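Local coordinates for protein phosphoserine phosphatase RsbX (Bacillus subtilis, PDB 3W42) that dephosphorylates the stressosome protein RsbS as a manganese-binding serine phosphatase of the PPM family, and so negatively regulates sigma-B activity, at residues A[77-82]-A[136-141]. Sequence-based numbering, arbitrary orientation. Where two conformers were deposited one is given.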
ATOM      1  N   ARG A  77      11.364  -5.511 -11.002  1.00  7.35           N
ATOM      2  CA  ARG A  77      12.102  -4.324 -11.341  1.00  7.77           C
ATOM      3  C   ARG A  77      12.516  -3.567 -10.083  1.00  7.37           C
ATOM      4  O   ARG A  77      13.616  -3.000 -10.006  1.00  7.78           O
ATOM      5  CB  ARG A  77      11.279  -3.384 -12.245  1.00  7.07           C
ATOM      6  CG  ARG A  77      10.984  -3.932 -13.618  1.00  7.93           C
ATOM      7  CD  ARG A  77      10.240  -2.904 -14.453  1.00  8.38           C
ATOM      8  NE  ARG A  77       9.888  -3.360 -15.778  1.00  8.37           N
ATOM      9  CZ  ARG A  77      10.653  -3.259 -16.856  1.00  7.06           C
ATOM     10  NH1 ARG A  77      11.892  -2.798 -16.798  1.00  8.58           N
ATOM     11  NH2 ARG A  77      10.164  -3.629 -18.038  1.00  8.19           N
ATOM     12  N   CYS A  78      11.568  -3.457  -9.163  1.00  7.27           N
ATOM     13  CA  CYS A  78      11.850  -2.814  -7.876  1.00  7.81           C
ATOM     14  C   CYS A  78      12.990  -3.511  -7.151  1.00  7.07           C
ATOM     15  O   CYS A  78      13.926  -2.849  -6.678  1.00  8.03           O
ATOM     16  CB  CYS A  78      10.622  -2.795  -7.001  1.00  7.63           C
ATOM     17  SG  CYS A  78       9.295  -1.707  -7.631  1.00  7.89           S
ATOM     18  N   ASN A  79      12.960  -4.852  -7.113  1.00  7.19           N
ATOM     19  CA  ASN A  79      14.030  -5.573  -6.472  1.00  7.48           C
ATOM     20  C   ASN A  79      15.404  -5.286  -7.104  1.00  7.45           C
ATOM     21  O   ASN A  79      16.375  -5.033  -6.425  1.00  8.10           O
ATOM     22  CB  ASN A  79      13.734  -7.067  -6.564  1.00  8.00           C
ATOM     23  CG  ASN A  79      14.622  -7.882  -5.675  1.00  9.35           C
ATOM     24  OD1 ASN A  79      14.882  -7.525  -4.559  1.00 10.63           O
ATOM     25  ND2 ASN A  79      15.195  -8.947  -6.252  1.00 15.67           N
ATOM     26  N   GLN A  80      15.429  -5.301  -8.440  1.00  7.19           N
ATOM     27  CA  GLN A  80      16.724  -4.991  -9.108  1.00  8.79           C
ATOM     28  C   GLN A  80      17.232  -3.603  -8.818  1.00  8.23           C
ATOM     29  O   GLN A  80      18.442  -3.403  -8.657  1.00  9.46           O
ATOM     30  CB  GLN A  80      16.597  -5.195 -10.629  1.00  9.34           C
ATOM     31  CG  GLN A  80      16.458  -6.709 -10.963  1.00 10.63           C
ATOM     32  CD  GLN A  80      16.605  -7.009 -12.368  1.00 11.03           C
ATOM     33  OE1 GLN A  80      17.453  -6.429 -13.056  1.00 12.07           O
ATOM     34  NE2 GLN A  80      15.771  -7.929 -12.848  1.00 11.65           N
ATOM     35  N   ALA A  81      16.328  -2.634  -8.630  1.00  8.02           N
ATOM     36  CA  ALA A  81      16.720  -1.271  -8.282  1.00  8.22           C
ATOM     37  C   ALA A  81      17.263  -1.153  -6.835  1.00  7.93           C
ATOM     38  O   ALA A  81      17.886  -0.170  -6.527  1.00  9.25           O
ATOM     39  CB  ALA A  81      15.533  -0.348  -8.431  1.00  8.77           C
ATOM     40  N   MET A  82      17.024  -2.157  -6.001  1.00  8.00           N
ATOM     41  CA  MET A  82      17.501  -2.123  -4.635  1.00  8.07           C
ATOM     42  C   MET A  82      18.948  -2.543  -4.471  1.00  9.04           C
ATOM     43  O   MET A  82      19.551  -2.318  -3.423  1.00 10.76           O
ATOM     44  CB  MET A  82      16.617  -2.948  -3.697  1.00  7.56           C
ATOM     45  CG  MET A  82      15.185  -2.486  -3.635  1.00  7.00           C
ATOM     46  SD  MET A  82      14.924  -0.801  -3.037  1.00  7.83           S
ATOM     47  CE  MET A  82      14.734   0.091  -4.600  1.00  7.93           C
ATOM     48  N   GLN A 136      14.344 -13.468  -5.369  1.00 18.79           N
ATOM     49  CA  GLN A 136      13.094 -13.594  -4.627  1.00 18.33           C
ATOM     50  C   GLN A 136      12.289 -14.609  -5.269  1.00 18.26           C
ATOM     51  O   GLN A 136      12.240 -14.661  -6.494  1.00 22.47           O
ATOM     52  CB  GLN A 136      12.214 -12.323  -4.682  1.00 18.57           C
ATOM     53  CG  GLN A 136      12.768 -11.238  -3.826  1.00 21.76           C
ATOM     54  CD  GLN A 136      12.570 -11.355  -2.272  1.00 18.57           C
ATOM     55  OE1 GLN A 136      13.171 -10.651  -1.542  1.00 20.19           O
ATOM     56  NE2 GLN A 136      11.645 -12.202  -1.817  1.00 19.91           N
ATOM     57  N   LYS A 137      11.426 -15.302  -4.509  0.50 16.87           N
ATOM     58  CA  LYS A 137      10.386 -16.209  -5.029  0.50 17.16           C
ATOM     59  C   LYS A 137       9.028 -15.612  -4.641  0.50 14.14           C
ATOM     60  O   LYS A 137       8.482 -15.777  -3.565  0.50 13.74           O
ATOM     61  CB  LYS A 137      10.503 -17.592  -4.450  0.50 18.17           C
ATOM     62  CG  LYS A 137      11.684 -18.342  -4.943  0.50 20.91           C
ATOM     63  CD  LYS A 137      11.820 -19.587  -4.099  0.50 25.40           C
ATOM     64  CE  LYS A 137      12.600 -20.667  -4.768  0.50 28.19           C
ATOM     65  NZ  LYS A 137      12.309 -21.946  -4.067  0.50 29.46           N
ATOM     66  N   TYR A 138       8.540 -14.743  -5.485  1.00 12.01           N
ATOM     67  CA  TYR A 138       7.374 -13.929  -5.210  1.00 10.10           C
ATOM     68  C   TYR A 138       6.102 -14.788  -5.164  1.00 11.05           C
ATOM     69  O   TYR A 138       6.000 -15.845  -5.819  1.00 14.50           O
ATOM     70  CB  TYR A 138       7.223 -12.901  -6.341  1.00 11.00           C
ATOM     71  CG  TYR A 138       8.397 -11.976  -6.457  1.00 11.04           C
ATOM     72  CD1 TYR A 138       8.680 -11.122  -5.444  1.00 10.12           C
ATOM     73  CD2 TYR A 138       9.262 -12.008  -7.554  1.00 10.40           C
ATOM     74  CE1 TYR A 138       9.698 -10.240  -5.602  1.00 11.73           C
ATOM     75  CE2 TYR A 138      10.360 -11.182  -7.630  1.00 11.37           C
ATOM     76  CZ  TYR A 138      10.538 -10.278  -6.687  1.00 11.73           C
ATOM     77  OH  TYR A 138      11.602  -9.422  -6.751  1.00 13.98           O
ATOM     78  N   LYS A 139       5.144 -14.299  -4.425  1.00 10.80           N
ATOM     79  CA  LYS A 139       3.813 -14.865  -4.344  1.00 11.87           C
ATOM     80  C   LYS A 139       2.843 -13.804  -4.897  1.00 10.92           C
ATOM     81  O   LYS A 139       2.885 -12.667  -4.421  1.00 13.80           O
ATOM     82  CB  LYS A 139       3.522 -15.278  -2.882  1.00 13.00           C
ATOM     83  CG  LYS A 139       2.181 -15.556  -2.529  1.00 18.26           C
ATOM     84  CD  LYS A 139       1.685 -16.729  -3.322  1.00 18.53           C
ATOM     85  CE  LYS A 139       0.227 -17.046  -2.938  1.00 23.37           C
ATOM     86  NZ  LYS A 139      -0.292 -18.275  -3.605  1.00 26.50           N
ATOM     87  N   THR A 140       2.137 -14.052  -5.937  1.00  9.57           N
ATOM     88  CA  THR A 140       1.129 -13.156  -6.398  1.00  9.43           C
ATOM     89  C   THR A 140      -0.229 -13.704  -6.090  1.00  8.06           C
ATOM     90  O   THR A 140      -0.534 -14.877  -6.412  1.00 10.48           O
ATOM     91  CB  THR A 140       1.292 -12.897  -7.897  1.00 12.46           C
ATOM     92  OG1 THR A 140       2.545 -12.254  -8.113  1.00 17.55           O
ATOM     93  CG2 THR A 140       0.104 -12.007  -8.411  1.00 16.39           C
ATOM     94  N   HIS A 141      -1.100 -12.889  -5.543  1.00  6.86           N
ATOM     95  CA  HIS A 141      -2.512 -13.256  -5.282  0.66  7.30           C
ATOM     96  C   HIS A 141      -3.376 -12.619  -6.323  1.00  7.31           C
ATOM     97  O   HIS A 141      -3.229 -11.442  -6.669  1.00  9.22           O
ATOM     98  CB  HIS A 141      -2.988 -12.765  -3.893  0.66  8.25           C
ATOM     99  CG  HIS A 141      -4.369 -13.213  -3.445  0.66 10.02           C
ATOM    100  ND1 HIS A 141      -4.568 -14.465  -2.937  0.66 14.23           N
ATOM    101  CD2 HIS A 141      -5.575 -12.578  -3.381  0.66 10.95           C
ATOM    102  CE1 HIS A 141      -5.842 -14.601  -2.599  0.66 14.15           C
ATOM    103  NE2 HIS A 141      -6.466 -13.467  -2.822  0.66 14.44           N
TER
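A small van der Waals contact joins N79, near the C-terminal end of helix 71-81, to Q136 and Y138 in the loop leading into edge strand 140-144; the two segments bury 103 Å² between them, both sides summed. The phenol of Y138 supplies the closest approach, its OH lying 3.2 Å from CB of N79 and 3.6 Å from CG of the same residue. Ring and N79 amide stand nearly perpendicular, their planes 86° apart. The hydroxyl hydrogen-bonds OE1 of E76, about one turn earlier on the helix. Q136 adds its aliphatic part: CG is 4.1 Å from ND2 of N79, and CB rests over the rim of one face of the Y138 ring, 3.3 Å above its plane. CG of N79 lies anti to the backbone N (chi1 -167°), which carries the amide off the helix to the incoming loop. There OD1 accepts from N of G133 and ND2 donates to O of K134, so both ends of this buried amide are bonded to loop backbone. The contact thus ties helix 71-81 to the loop that enters the edge strand of the five-stranded sheet, within one helix-on-sheet layer of the alpha-beta-beta-alpha sandwich of PPM (PP2C-type) phosphatases.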